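PDB 3BYQ: uncharacterized protein DUF1185 from Bordetella bronchiseptica RB50, which is of unknown function but probably takes part in amino-acid metabolism. Local coordinates for residues Ser3-Ile7 against Glu56-Leu60; Arg10-Val14 against Glu67-Leu72; His19-Pro25 against Arg173-Arg177; Ala83-Asp89 against Pro157-Leu163; Ile137-Tyr141 against His189-Arg193. All blocks are in the same frame, centred on the assembly; numbering follows the deposited sequence. Where two conformers were deposited one is given.

Contact 1 of 5, residues Ser3-Ile7 against Glu56-Leu60. With EDO (1,2-ethanediol), chain Q; EDO (1,2-ethanediol), chain X.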
# COMPACT_ATOMS: atom_id res chain seq x y z
N SER B 3 -0.23 -2.71 36.07
CA SER B 3 -0.69 -1.86 34.98
C SER B 3 -1.01 -2.66 33.74
O SER B 3 -0.34 -3.62 33.40
CB SER B 3 0.37 -0.83 34.61
OG SER B 3 -0.07 -0.02 33.56
N LEU B 4 -2.04 -2.20 33.07
CA LEU B 4 -2.47 -2.78 31.79
C LEU B 4 -1.85 -2.05 30.62
O LEU B 4 -2.18 -2.33 29.45
CB LEU B 4 -4.00 -2.67 31.66
CG LEU B 4 -4.82 -3.50 32.63
CD1 LEU B 4 -6.33 -3.11 32.54
CD2 LEU B 4 -4.57 -4.98 32.30
N ILE B 5 -0.96 -1.11 30.93
CA ILE B 5 -0.38 -0.23 29.91
C ILE B 5 1.11 -0.41 29.82
O ILE B 5 1.84 -0.02 30.71
CB ILE B 5 -0.70 1.24 30.17
CG1 ILE B 5 -2.22 1.44 30.28
CG2 ILE B 5 -0.09 2.13 29.05
CD1 ILE B 5 -2.62 2.89 30.56
N GLU B 6 1.54 -1.02 28.72
CA GLU B 6 2.97 -1.25 28.48
C GLU B 6 3.32 -0.68 27.11
O GLU B 6 2.93 -1.23 26.11
CB GLU B 6 3.28 -2.73 28.52
CG GLU B 6 2.98 -3.35 29.85
CD GLU B 6 3.12 -4.86 29.86
OE1 GLU B 6 3.52 -5.46 28.83
OE2 GLU B 6 2.80 -5.45 30.90
N ILE B 7 4.10 0.40 27.10
CA ILE B 7 4.46 1.11 25.85
C ILE B 7 5.75 0.56 25.21
O ILE B 7 6.81 0.53 25.84
CB ILE B 7 4.64 2.63 26.12
CG1 ILE B 7 3.41 3.23 26.80
CG2 ILE B 7 4.97 3.41 24.81
CD1 ILE B 7 3.62 4.65 27.29
N GLU B 56 -7.82 3.00 33.04
CA GLU B 56 -6.38 3.20 33.15
C GLU B 56 -5.79 4.00 31.98
O GLU B 56 -4.86 4.78 32.16
CB GLU B 56 -5.61 1.91 33.33
CG GLU B 56 -4.22 2.21 33.86
CD GLU B 56 -3.32 1.00 33.99
OE1 GLU B 56 -3.84 -0.15 33.95
OE2 GLU B 56 -2.09 1.25 34.15
N LEU B 57 -6.37 3.82 30.80
CA LEU B 57 -5.91 4.50 29.59
C LEU B 57 -6.04 6.01 29.65
O LEU B 57 -5.40 6.71 28.89
CB LEU B 57 -6.62 3.94 28.34
CG LEU B 57 -6.09 2.57 27.89
CD1 LEU B 57 -7.13 1.90 26.95
CD2 LEU B 57 -4.69 2.68 27.25
N ARG B 58 -6.83 6.51 30.59
CA ARG B 58 -6.95 7.96 30.72
C ARG B 58 -5.57 8.57 30.95
O ARG B 58 -5.28 9.63 30.42
CB ARG B 58 -7.92 8.34 31.84
CG ARG B 58 -8.36 9.79 31.84
CD ARG B 58 -9.48 10.05 30.84
NE ARG B 58 -10.70 9.34 31.20
CZ ARG B 58 -11.53 9.71 32.17
NH1 ARG B 58 -11.36 10.84 32.83
NH2 ARG B 58 -12.60 8.98 32.44
N SER B 59 -4.72 7.86 31.69
CA SER B 59 -3.35 8.35 31.98
C SER B 59 -2.50 8.44 30.72
O SER B 59 -1.64 9.31 30.60
CB SER B 59 -2.64 7.50 33.04
OG SER B 59 -2.50 6.17 32.61
N LEU B 60 -2.73 7.53 29.81
CA LEU B 60 -2.03 7.54 28.51
C LEU B 60 -2.51 8.77 27.72
O LEU B 60 -1.72 9.44 27.07
CB LEU B 60 -2.32 6.27 27.73
CG LEU B 60 -1.56 6.14 26.41
CD1 LEU B 60 -0.04 6.07 26.66
CD2 LEU B 60 -2.05 4.90 25.60
C1 EDO Q . -7.74 13.08 33.37
O1 EDO Q . -7.49 12.00 34.28
C2 EDO Q . -9.18 13.54 33.49
O2 EDO Q . -9.88 13.35 32.25
C1 EDO X . -1.85 -7.26 35.09
O1 EDO X . -2.74 -8.38 35.21
C2 EDO X . -1.95 -6.58 33.72
O2 EDO X . -0.72 -6.69 32.97

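Contact 2 of 5, residues Arg10-Val14 against Glu67-Leu72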
# COMPACT_ATOMS: atom_id res chain seq x y z
N ARG B 10 6.73 5.16 20.75
CA ARG B 10 5.92 6.35 20.59
C ARG B 10 6.43 7.14 19.40
O ARG B 10 7.60 7.04 19.03
CB ARG B 10 6.04 7.22 21.84
CG ARG B 10 5.33 6.70 23.07
CD ARG B 10 5.68 7.50 24.29
NE ARG B 10 5.16 8.87 24.23
CZ ARG B 10 5.38 9.81 25.13
NH1 ARG B 10 6.03 9.54 26.24
NH2 ARG B 10 4.89 11.03 24.93
N THR B 11 5.54 7.87 18.76
CA THR B 11 5.95 8.80 17.73
C THR B 11 5.27 10.13 17.94
O THR B 11 4.14 10.21 18.44
CB THR B 11 5.71 8.32 16.28
OG1 THR B 11 4.30 8.22 16.04
CG2 THR B 11 6.42 6.98 16.05
N LEU B 12 6.02 11.17 17.65
CA LEU B 12 5.49 12.53 17.65
C LEU B 12 5.72 13.04 16.24
O LEU B 12 6.82 12.93 15.75
CB LEU B 12 6.26 13.39 18.64
CG LEU B 12 5.90 14.88 18.71
CD1 LEU B 12 4.49 15.03 19.19
CD2 LEU B 12 6.85 15.59 19.65
N ILE B 13 4.67 13.52 15.57
CA ILE B 13 4.89 14.11 14.25
C ILE B 13 4.31 15.50 14.24
O ILE B 13 3.27 15.79 14.85
CB ILE B 13 4.37 13.28 13.07
CG1 ILE B 13 2.85 13.18 13.09
CG2 ILE B 13 5.02 11.89 13.08
CD1 ILE B 13 2.27 12.37 11.94
N VAL B 14 5.06 16.40 13.60
CA VAL B 14 4.65 17.80 13.44
C VAL B 14 4.74 18.10 11.96
O VAL B 14 5.81 18.06 11.39
CB VAL B 14 5.46 18.84 14.25
CG1 VAL B 14 4.90 20.25 14.02
CG2 VAL B 14 5.43 18.48 15.76
N GLU B 67 2.12 16.15 25.89
CA GLU B 67 3.23 16.25 24.96
C GLU B 67 2.90 17.18 23.81
O GLU B 67 3.73 17.96 23.34
CB GLU B 67 3.58 14.88 24.40
CG GLU B 67 4.72 14.92 23.44
CD GLU B 67 5.10 13.55 22.89
OE1 GLU B 67 4.21 12.67 22.75
OE2 GLU B 67 6.31 13.37 22.59
N LEU B 68 1.66 17.09 23.34
CA LEU B 68 1.21 17.90 22.20
C LEU B 68 1.15 19.38 22.59
O LEU B 68 1.61 20.24 21.84
CB LEU B 68 -0.13 17.41 21.67
CG LEU B 68 -0.12 16.14 20.81
CD1 LEU B 68 -1.56 15.59 20.57
CD2 LEU B 68 0.63 16.40 19.49
N VAL B 69 0.64 19.67 23.78
CA VAL B 69 0.59 21.08 24.23
C VAL B 69 2.00 21.61 24.40
O VAL B 69 2.30 22.74 23.99
CB VAL B 69 -0.24 21.26 25.52
CG1 VAL B 69 0.02 22.61 26.17
CG2 VAL B 69 -1.70 21.11 25.16
N ASP B 70 2.87 20.80 24.97
CA ASP B 70 4.27 21.22 25.14
C ASP B 70 4.96 21.46 23.79
O ASP B 70 5.85 22.29 23.67
CB ASP B 70 5.08 20.20 25.95
CG ASP B 70 4.64 20.11 27.43
OD1 ASP B 70 3.83 20.96 27.88
OD2 ASP B 70 5.11 19.17 28.13
N THR B 71 4.52 20.74 22.77
CA THR B 71 5.11 20.83 21.43
C THR B 71 4.62 22.04 20.66
O THR B 71 5.41 22.78 20.08
CB THR B 71 4.81 19.53 20.61
OG1 THR B 71 5.35 18.40 21.32
CG2 THR B 71 5.33 19.59 19.18
N LEU B 72 3.30 22.25 20.66
CA LEU B 72 2.72 23.32 19.89
C LEU B 72 2.54 24.64 20.62
O LEU B 72 2.43 25.69 19.98
CB LEU B 72 1.37 22.90 19.32
CG LEU B 72 1.36 21.79 18.27
CD1 LEU B 72 -0.10 21.46 17.82
CD2 LEU B 72 2.21 22.17 17.04
O HOH W 1 3.75 9.78 21.73

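Contact 3 of 5, residues His19-Pro25 against Arg173-Arg177. With EDO (1,2-ethanediol), chain R; EDO (1,2-ethanediol), chain C.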
# COMPACT_ATOMS: atom_id res chain seq x y z
N HIS B 19 1.60 26.26 2.35
CA HIS B 19 0.62 26.54 1.30
C HIS B 19 0.19 25.25 0.64
O HIS B 19 0.77 24.20 0.91
CB HIS B 19 1.21 27.46 0.21
CG HIS B 19 2.28 26.82 -0.62
ND1 HIS B 19 2.01 25.97 -1.67
CD2 HIS B 19 3.62 26.95 -0.58
CE1 HIS B 19 3.15 25.60 -2.24
NE2 HIS B 19 4.14 26.17 -1.59
N GLU B 20 -0.81 25.38 -0.23
CA GLU B 20 -1.25 24.30 -1.14
C GLU B 20 -1.51 24.88 -2.53
O GLU B 20 -2.60 24.78 -3.10
CB GLU B 20 -2.42 23.49 -0.62
CG GLU B 20 -2.44 22.16 -1.34
CD GLU B 20 -3.62 21.30 -1.00
OE1 GLU B 20 -4.55 21.70 -0.27
OE2 GLU B 20 -3.60 20.18 -1.48
N ASN B 21 -0.47 25.57 -3.00
CA ASN B 21 -0.37 26.19 -4.32
C ASN B 21 -1.22 27.44 -4.54
O ASN B 21 -1.42 27.90 -5.67
CB ASN B 21 -0.56 25.11 -5.42
CG ASN B 21 0.50 23.97 -5.31
OD1 ASN B 21 0.16 22.76 -5.23
ND2 ASN B 21 1.76 24.35 -5.25
N GLY B 22 -1.71 27.99 -3.44
CA GLY B 22 -2.49 29.21 -3.42
C GLY B 22 -1.70 30.27 -2.68
O GLY B 22 -0.57 30.03 -2.28
N PRO B 23 -2.30 31.44 -2.47
CA PRO B 23 -1.63 32.51 -1.73
C PRO B 23 -1.36 32.06 -0.30
O PRO B 23 -2.28 31.68 0.43
CB PRO B 23 -2.62 33.67 -1.78
CG PRO B 23 -3.80 33.20 -2.53
CD PRO B 23 -3.71 31.76 -2.77
N ALA B 24 -0.10 32.09 0.08
CA ALA B 24 0.29 31.55 1.37
C ALA B 24 -0.26 32.39 2.51
O ALA B 24 -0.29 33.60 2.40
CB ALA B 24 1.82 31.43 1.49
N PRO B 25 -0.72 31.76 3.59
CA PRO B 25 -1.20 32.53 4.71
C PRO B 25 -0.04 33.12 5.50
O PRO B 25 1.06 32.64 5.40
CB PRO B 25 -1.94 31.50 5.55
CG PRO B 25 -1.25 30.25 5.24
CD PRO B 25 -0.90 30.32 3.82
N ARG B 173 -7.54 25.53 7.61
CA ARG B 173 -6.89 25.10 6.36
C ARG B 173 -6.16 26.32 5.75
O ARG B 173 -6.66 27.46 5.80
CB ARG B 173 -7.88 24.60 5.33
CG ARG B 173 -8.65 23.35 5.73
CD ARG B 173 -9.54 22.80 4.60
NE ARG B 173 -10.56 23.76 4.21
CZ ARG B 173 -11.66 23.99 4.92
NH1 ARG B 173 -11.89 23.35 6.05
NH2 ARG B 173 -12.52 24.90 4.49
N VAL B 174 -5.05 26.06 5.10
CA VAL B 174 -4.21 27.17 4.58
C VAL B 174 -4.86 28.05 3.54
O VAL B 174 -4.50 29.22 3.44
CB VAL B 174 -2.80 26.69 4.07
CG1 VAL B 174 -2.00 26.14 5.26
CG2 VAL B 174 -3.01 25.66 2.95
N HIS B 175 -5.83 27.51 2.81
CA HIS B 175 -6.59 28.27 1.79
C HIS B 175 -8.09 28.18 2.01
O HIS B 175 -8.86 28.19 1.07
CB HIS B 175 -6.25 27.84 0.36
CG HIS B 175 -4.80 27.92 0.07
ND1 HIS B 175 -4.01 29.01 0.42
CD2 HIS B 175 -3.98 27.04 -0.54
CE1 HIS B 175 -2.77 28.76 0.05
NE2 HIS B 175 -2.72 27.59 -0.54
N ALA B 176 -8.49 28.11 3.26
CA ALA B 176 -9.92 28.08 3.60
C ALA B 176 -10.63 29.27 2.96
O ALA B 176 -10.24 30.45 3.14
CB ALA B 176 -10.14 28.05 5.09
N ARG B 177 -11.69 28.94 2.23
CA ARG B 177 -12.50 29.94 1.50
C ARG B 177 -13.92 29.54 1.13
O ARG B 177 -14.44 29.97 0.11
CB ARG B 177 -11.73 30.35 0.26
CG ARG B 177 -11.47 29.25 -0.76
CD ARG B 177 -10.38 29.73 -1.70
NE ARG B 177 -10.16 28.88 -2.88
CZ ARG B 177 -9.32 27.84 -2.93
NH1 ARG B 177 -8.69 27.41 -1.85
NH2 ARG B 177 -9.16 27.20 -4.07
C1 EDO R . -7.67 32.25 0.89
O1 EDO R . -8.06 31.69 2.15
C2 EDO R . -6.38 31.63 0.33
O2 EDO R . -5.26 31.61 1.24
C1 EDO C . -17.71 33.49 1.56
O1 EDO C . -19.11 33.26 1.69
C2 EDO C . -17.12 32.53 0.53
O2 EDO C . -15.76 32.88 0.25

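Contact 4 of 5, residues Ala83-Asp89 against Pro157-Leu163. With EDO (1,2-ethanediol), chain I.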
# COMPACT_ATOMS: atom_id res chain seq x y z
N ALA B 83 -7.46 9.02 17.68
CA ALA B 83 -7.57 7.86 16.79
C ALA B 83 -6.96 6.63 17.38
O ALA B 83 -6.16 6.68 18.31
CB ALA B 83 -6.93 8.18 15.44
N ALA B 84 -7.39 5.49 16.87
CA ALA B 84 -6.87 4.19 17.33
C ALA B 84 -6.74 3.19 16.19
O ALA B 84 -7.60 3.12 15.35
CB ALA B 84 -7.74 3.59 18.41
N ILE B 85 -5.66 2.44 16.21
CA ILE B 85 -5.45 1.35 15.27
C ILE B 85 -5.12 0.11 16.11
O ILE B 85 -4.08 0.04 16.79
CB ILE B 85 -4.32 1.58 14.23
CG1 ILE B 85 -4.46 2.96 13.61
CG2 ILE B 85 -4.36 0.43 13.12
CD1 ILE B 85 -3.38 3.36 12.65
N VAL B 86 -6.00 -0.88 16.00
CA VAL B 86 -5.88 -2.10 16.77
C VAL B 86 -5.27 -3.16 15.87
O VAL B 86 -5.57 -3.23 14.69
CB VAL B 86 -7.25 -2.60 17.32
CG1 VAL B 86 -7.09 -3.85 18.20
CG2 VAL B 86 -7.97 -1.46 18.09
N GLY B 87 -4.38 -3.96 16.44
CA GLY B 87 -3.76 -5.04 15.69
C GLY B 87 -4.72 -6.13 15.34
O GLY B 87 -5.82 -6.26 15.96
N VAL B 88 -4.32 -6.97 14.38
CA VAL B 88 -5.27 -7.94 13.82
C VAL B 88 -5.79 -9.02 14.75
O VAL B 88 -6.81 -9.62 14.44
CB VAL B 88 -4.81 -8.62 12.51
CG1 VAL B 88 -4.76 -7.64 11.38
CG2 VAL B 88 -3.52 -9.39 12.68
N ASP B 89 -5.10 -9.26 15.86
CA ASP B 89 -5.58 -10.22 16.86
C ASP B 89 -6.55 -9.60 17.88
O ASP B 89 -7.02 -10.29 18.77
CB ASP B 89 -4.42 -10.94 17.58
CG ASP B 89 -3.71 -11.94 16.72
OD1 ASP B 89 -4.05 -12.12 15.51
OD2 ASP B 89 -2.77 -12.58 17.25
N PRO B 157 0.36 -1.32 14.51
CA PRO B 157 0.38 -2.24 15.64
C PRO B 157 0.59 -3.63 15.10
O PRO B 157 -0.04 -4.03 14.09
CB PRO B 157 -1.04 -2.15 16.18
CG PRO B 157 -1.86 -1.80 15.04
CD PRO B 157 -1.04 -0.96 14.15
N ARG B 158 1.41 -4.38 15.82
CA ARG B 158 1.63 -5.78 15.50
C ARG B 158 0.32 -6.45 16.00
O ARG B 158 -0.49 -5.80 16.63
CB ARG B 158 2.93 -6.28 16.11
CG ARG B 158 4.10 -5.53 15.44
CD ARG B 158 5.36 -5.99 15.95
NE ARG B 158 6.46 -5.16 15.48
CZ ARG B 158 7.74 -5.41 15.74
NH1 ARG B 158 8.11 -6.51 16.38
NH2 ARG B 158 8.64 -4.56 15.34
N PRO B 159 0.10 -7.72 15.65
CA PRO B 159 -1.17 -8.34 15.90
C PRO B 159 -1.75 -8.19 17.30
O PRO B 159 -2.97 -8.05 17.45
CB PRO B 159 -0.90 -9.80 15.55
CG PRO B 159 0.08 -9.71 14.40
CD PRO B 159 0.98 -8.55 14.79
N ARG B 160 -0.88 -8.20 18.29
CA ARG B 160 -1.26 -8.19 19.71
C ARG B 160 -0.98 -6.85 20.40
O ARG B 160 -0.76 -6.78 21.59
CB ARG B 160 -0.59 -9.38 20.42
CG ARG B 160 -1.01 -10.71 19.80
CD ARG B 160 -0.37 -11.90 20.45
NE ARG B 160 0.97 -12.12 19.95
CZ ARG B 160 1.24 -12.47 18.70
NH1 ARG B 160 0.26 -12.60 17.79
NH2 ARG B 160 2.49 -12.65 18.34
N GLU B 161 -1.00 -5.81 19.59
CA GLU B 161 -0.80 -4.42 20.04
C GLU B 161 -1.93 -3.52 19.64
O GLU B 161 -2.83 -3.89 18.87
CB GLU B 161 0.48 -3.84 19.47
CG GLU B 161 1.71 -4.62 19.82
CD GLU B 161 2.97 -3.98 19.31
OE1 GLU B 161 2.97 -3.56 18.11
OE2 GLU B 161 3.98 -3.98 20.06
N ILE B 162 -1.89 -2.33 20.21
CA ILE B 162 -2.81 -1.23 19.86
C ILE B 162 -2.02 0.06 19.78
O ILE B 162 -1.08 0.27 20.58
CB ILE B 162 -3.94 -0.99 20.89
CG1 ILE B 162 -4.66 -2.28 21.28
CG2 ILE B 162 -4.96 0.08 20.33
CD1 ILE B 162 -5.46 -2.20 22.65
N LEU B 163 -2.32 0.85 18.76
CA LEU B 163 -1.74 2.19 18.56
C LEU B 163 -2.82 3.19 18.90
O LEU B 163 -3.93 3.15 18.35
CB LEU B 163 -1.25 2.34 17.11
CG LEU B 163 -0.49 3.64 16.78
CD1 LEU B 163 0.24 3.47 15.43
CD2 LEU B 163 -1.43 4.83 16.68
C1 EDO I . -0.13 -13.23 13.91
O1 EDO I . 1.12 -13.47 14.58
C2 EDO I . -0.88 -14.55 13.76
O2 EDO I . -0.05 -15.43 12.99
O HOH W 2 -1.74 -5.96 13.21

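Contact 5 of 5, residues Ile137-Tyr141 against His189-Arg193. With EDO (1,2-ethanediol), chain V.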
# COMPACT_ATOMS: atom_id res chain seq x y z
N ILE B 137 -11.90 23.29 18.17
CA ILE B 137 -12.09 22.82 19.55
C ILE B 137 -13.25 23.48 20.28
O ILE B 137 -13.73 22.94 21.28
CB ILE B 137 -10.80 22.93 20.40
CG1 ILE B 137 -10.39 24.34 20.73
CG2 ILE B 137 -9.62 22.10 19.73
CD1 ILE B 137 -9.24 24.36 21.75
N HIS B 138 -13.70 24.63 19.80
CA HIS B 138 -14.73 25.39 20.50
C HIS B 138 -16.11 25.33 19.89
O HIS B 138 -17.10 25.72 20.52
CB HIS B 138 -14.32 26.85 20.60
CG HIS B 138 -13.05 27.06 21.35
ND1 HIS B 138 -12.90 26.69 22.67
CD2 HIS B 138 -11.87 27.59 20.96
CE1 HIS B 138 -11.67 27.00 23.06
NE2 HIS B 138 -11.03 27.55 22.04
N ALA B 139 -16.18 24.85 18.66
CA ALA B 139 -17.42 24.83 17.90
C ALA B 139 -17.17 23.97 16.66
O ALA B 139 -16.50 24.39 15.73
CB ALA B 139 -17.86 26.22 17.48
N SER B 140 -17.72 22.78 16.69
CA SER B 140 -17.43 21.79 15.66
C SER B 140 -17.78 22.25 14.25
O SER B 140 -17.20 21.77 13.29
CB SER B 140 -18.19 20.47 15.97
OG SER B 140 -19.55 20.69 15.97
N TYR B 141 -18.75 23.15 14.13
CA TYR B 141 -19.21 23.59 12.79
C TYR B 141 -18.38 24.65 12.11
O TYR B 141 -18.69 25.01 10.99
CB TYR B 141 -20.66 24.07 12.84
CG TYR B 141 -21.74 22.98 12.85
CD1 TYR B 141 -22.20 22.43 14.03
CD2 TYR B 141 -22.27 22.51 11.66
CE1 TYR B 141 -23.15 21.41 14.02
CE2 TYR B 141 -23.23 21.53 11.64
CZ TYR B 141 -23.67 20.98 12.82
OH TYR B 141 -24.63 20.00 12.76
N HIS B 189 -22.03 28.35 21.94
CA HIS B 189 -21.00 27.81 22.84
C HIS B 189 -21.40 26.50 23.49
O HIS B 189 -21.17 26.26 24.67
CB HIS B 189 -20.58 28.84 23.90
CG HIS B 189 -20.06 30.11 23.31
ND1 HIS B 189 -18.75 30.25 22.93
CD2 HIS B 189 -20.68 31.26 23.01
CE1 HIS B 189 -18.58 31.46 22.43
NE2 HIS B 189 -19.74 32.09 22.45
N ASP B 190 -22.04 25.67 22.68
CA ASP B 190 -22.50 24.33 23.07
C ASP B 190 -21.53 23.27 22.59
O ASP B 190 -21.67 22.09 22.89
CB ASP B 190 -23.91 24.03 22.53
CG ASP B 190 -23.99 24.04 21.02
OD1 ASP B 190 -23.10 24.60 20.37
OD2 ASP B 190 -24.97 23.49 20.44
N GLY B 191 -20.53 23.71 21.84
CA GLY B 191 -19.54 22.84 21.27
C GLY B 191 -19.79 22.62 19.79
O GLY B 191 -19.03 21.92 19.13
N GLN B 192 -20.91 23.15 19.30
CA GLN B 192 -21.28 23.06 17.88
C GLN B 192 -21.21 24.39 17.15
O GLN B 192 -20.51 24.52 16.13
CB GLN B 192 -22.71 22.50 17.74
CG GLN B 192 -22.79 21.13 18.27
CD GLN B 192 -24.12 20.50 18.06
OE1 GLN B 192 -24.22 19.54 17.30
NE2 GLN B 192 -25.17 21.06 18.69
N ARG B 193 -21.90 25.38 17.71
CA ARG B 193 -22.06 26.68 17.06
C ARG B 193 -22.01 27.82 18.06
O ARG B 193 -22.49 28.91 17.72
CB ARG B 193 -23.43 26.75 16.36
CG ARG B 193 -23.77 25.60 15.41
CD ARG B 193 -25.21 25.71 14.91
NE ARG B 193 -25.58 24.57 14.07
CZ ARG B 193 -26.14 23.44 14.51
NH1 ARG B 193 -26.33 23.23 15.79
NH2 ARG B 193 -26.44 22.48 13.65
OXT ARG B 193 -21.53 27.64 19.21
C1 EDO V . -26.26 23.14 9.49
O1 EDO V . -26.91 22.70 10.69
C2 EDO V . -25.13 24.09 9.80
O2 EDO V . -25.40 24.79 11.01
O HOH W 3 -19.77 26.02 20.49
O HOH W 4 -25.77 19.51 14.99

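Contact 1 of 5, residues Ser3-Ile7 against Glu56-Leu60
A chain terminus that is neither helix nor strand can still be seated precisely if one side chain finds a hollow, and I5 illustrates the point. Its side chain, directed at helix 51-72, ends in a methyl, CD1, that pushes in among the residues of the turn E56-L60: CD1 of I5 lies 3.3 Å from E56 O, 3.8 Å from L57 CA and 3.9 Å from both L57 CD2 and S59 OG. Backbone and side-chain atoms together line the hollow. E56 O itself accepts from S59 OG at 2.8 Å, so the serine folds back over its own turn and borders the place where the methyl rests. The helix belongs to the layer that packs on one face of the mixed sheet, in a variant of the chorismate mutase fold, and residues 3-7 run alongside it as they lead into strand 7-17. At the strand's start a second bump follows, I7 CD1 meeting L60 CD1 at 4.0 Å; L57 and L60 also touch F164 of the sheet. Toward the N-terminus the fit turns polar. The carboxylate at the end of the extended E56 side chain takes a very short hydrogen bond from S3 OG to OE2 (2.5 Å) and another from L4 N to OE1 (2.9 Å), while S3 OG accepts from I5 N at 3.0 Å in an ST turn just ahead of the isoleucine.

Contact 2 of 5, residues Arg10-Val14 against Glu67-Leu72
L12 and E67 bury the most surface where helix 51-72 crosses strand 7-17, and the other contacting residues are best read as their partners. L12 is the central apolar knob. It points from the strand to the helix and is bordered by L68, T71 and the E67 carboxylate: CD1 of L12 is the methyl that reaches L68 CD2, at 4.1 Å, and CD2 of L12 lies 3.6 Å from T71 OG1 and 3.7 Å from E67 OE2. E67, fully extended through chi2, reaches back along the strand to R10, and a salt bridge joins R10 NH2 to E67 OE1 at 2.8 Å, although the hydrogen bond within it is bent and weak. A water also bridges the pair, accepting from R10 NE at 3.0 Å and lying 3.1 Å from E67 OE1; the same carboxylate oxygen is also hydrogen-bonded to S34 on the adjoining strand. T71, whose OG1 is tied to E67 O at 2.6 Å, offers its methyl to the strand, so that T71 CG2 packs on V14 CG2 at 3.6 Å. Alternation does the rest: T11 and I13 point away from the helix, and residues 10-14 pair antiparallel with a strand of the second subunit. The axes of residues 10-14 and 67-72 approach to 10.4 Å, at 33°, as a helix packed on one face of a mixed sheet in the chorismate mutase-like fold.

Contact 3 of 5, residues His19-Pro25 against Arg173-Arg177
H175 lays its imidazole against the backbone of the loop H19-P25, with G22 CA over one ring face, 3.7 Å from the ring centroid in a CH-pi contact. The lack of a side chain at G22 allows this, since a CB there would run into H175 NE2. That nitrogen accepts a hydrogen bond from E20 N at 2.9 Å, so the histidine acts as a polar peg for the irregular loop. At the ring edge, H175 ND1 is hydrogen-bonded at 3.0 Å to O2 of an ethanediol, probably from the crystallisation liquor, which also donates to P23 O at 3.1 Å. The contact's centre is about 23 Å from that of the chain: residues 19-25 lie in the connection between two neighbouring antiparallel strands of the sheet, 7-17 and 29-39, and residues 173-177 follow strand 161-169. V174 supplies the apolar part, its CG2 3.9 Å from E20 N and its CB 4.1 Å from P25 CG. E20 directs its carboxylate outside the pair, to a salt bridge with R158 of the second subunit and a hydrogen bond with M92 N of the third. R177, whose NH1 holds H175 O at 3.0 Å, is salt-bridged to E91 of that third subunit.

Contact 4 of 5, residues Ala83-Asp89 against Pro157-Leu163
Pairs of apolar side chains form the centre of this strand pairing. On one face of the sheet I85 CB lies 4.3 Å from L163 CB. V86 and I162 share the other, with V86 CG2 at 4.1 Å from I162 CG2. P157, preceded by a cis peptide bond, adds its ring, P157 CD lying 3.7 Å from I85 CG2. Between these layers the backbones pair antiparallel: I85 N to L163 O and L163 N to I85 O, both 2.8 Å, then G87 N to E161 O at 2.9 Å. Further out, G87 fits tightly against the type I turn R158-E161, where a side chain would clash, and D89 N reaches P159 O at 2.9 Å. A water bridges V88 N (3.0 Å) and P157 O (2.7 Å). At the polar edge R160 NH1 forms a salt bridge with D89 OD2 at 3.1 Å, while R160 NH2 pairs with D89 of the fourth subunit. The chemistry thus implies a sheet interior fixed by backbone bonds and a charged margin shared between subunits.

Contact 5 of 5, residues Ile137-Tyr141 against His189-Arg193
Backbone groups settle most of the polar account between the loop I137-Y141 and the C-terminal tail. S140 N donates to G191 O at 2.9 Å, S140 OG adds a weak bond to that same oxygen at 3.4 Å, and Y141 N donates to Q192 O at 3.0 Å. A water gives protons to H138 O and to the terminal carboxylate oxygen R193 OXT, both at 2.7 Å, and accepts from G191 N at 2.8 Å. Within the tail, D190 OD1 receives Q192 N at 2.8 Å and R193 N at 3.0 Å, while D190 OD2 receives Q192 NE2 at 3.0 Å. Y141 OH donates to a second water at 2.6 Å, which serves Q192 OE1 at 2.8 Å. The R193 guanidinium lies flat on the Y141 ring, CZ 4.1 Å from the ring centroid in a cation-pi stack, and R193 NE and NH2 bind O2 and O1 of a probable crystallisation ethanediol at 3.1 and 3.0 Å. Q192 NE2 and D190 O exchange hydrogen bonds with their counterparts in the third subunit. The arrangement is that of a chain end with an Asx turn at D190, docked on the loop between strands 130-136 and 147-151.

Contact 4 is the buried member of the set, a strand pairing whose backbone bonds lie between apolar layers. Contacts 1 and 2 share helix 51-72 and adjoin in sequence; the first joins the helix to an irregular N-terminal segment, the second, a surface contact, to a strand at a subunit interface, and each combines apolar packing with a glutamate of the helix. Contacts 3 and 5 hold loops without regular structure, and polar groups dominate: a histidine with backbone amides in one, carbonyls, waters and a stacked arginine in the other. Both touch the third subunit, while contacts 1 to 4 reach the second. Contacts 3 and 4 lie on opposite sides of the chain's centre, their centres about 35 Å apart.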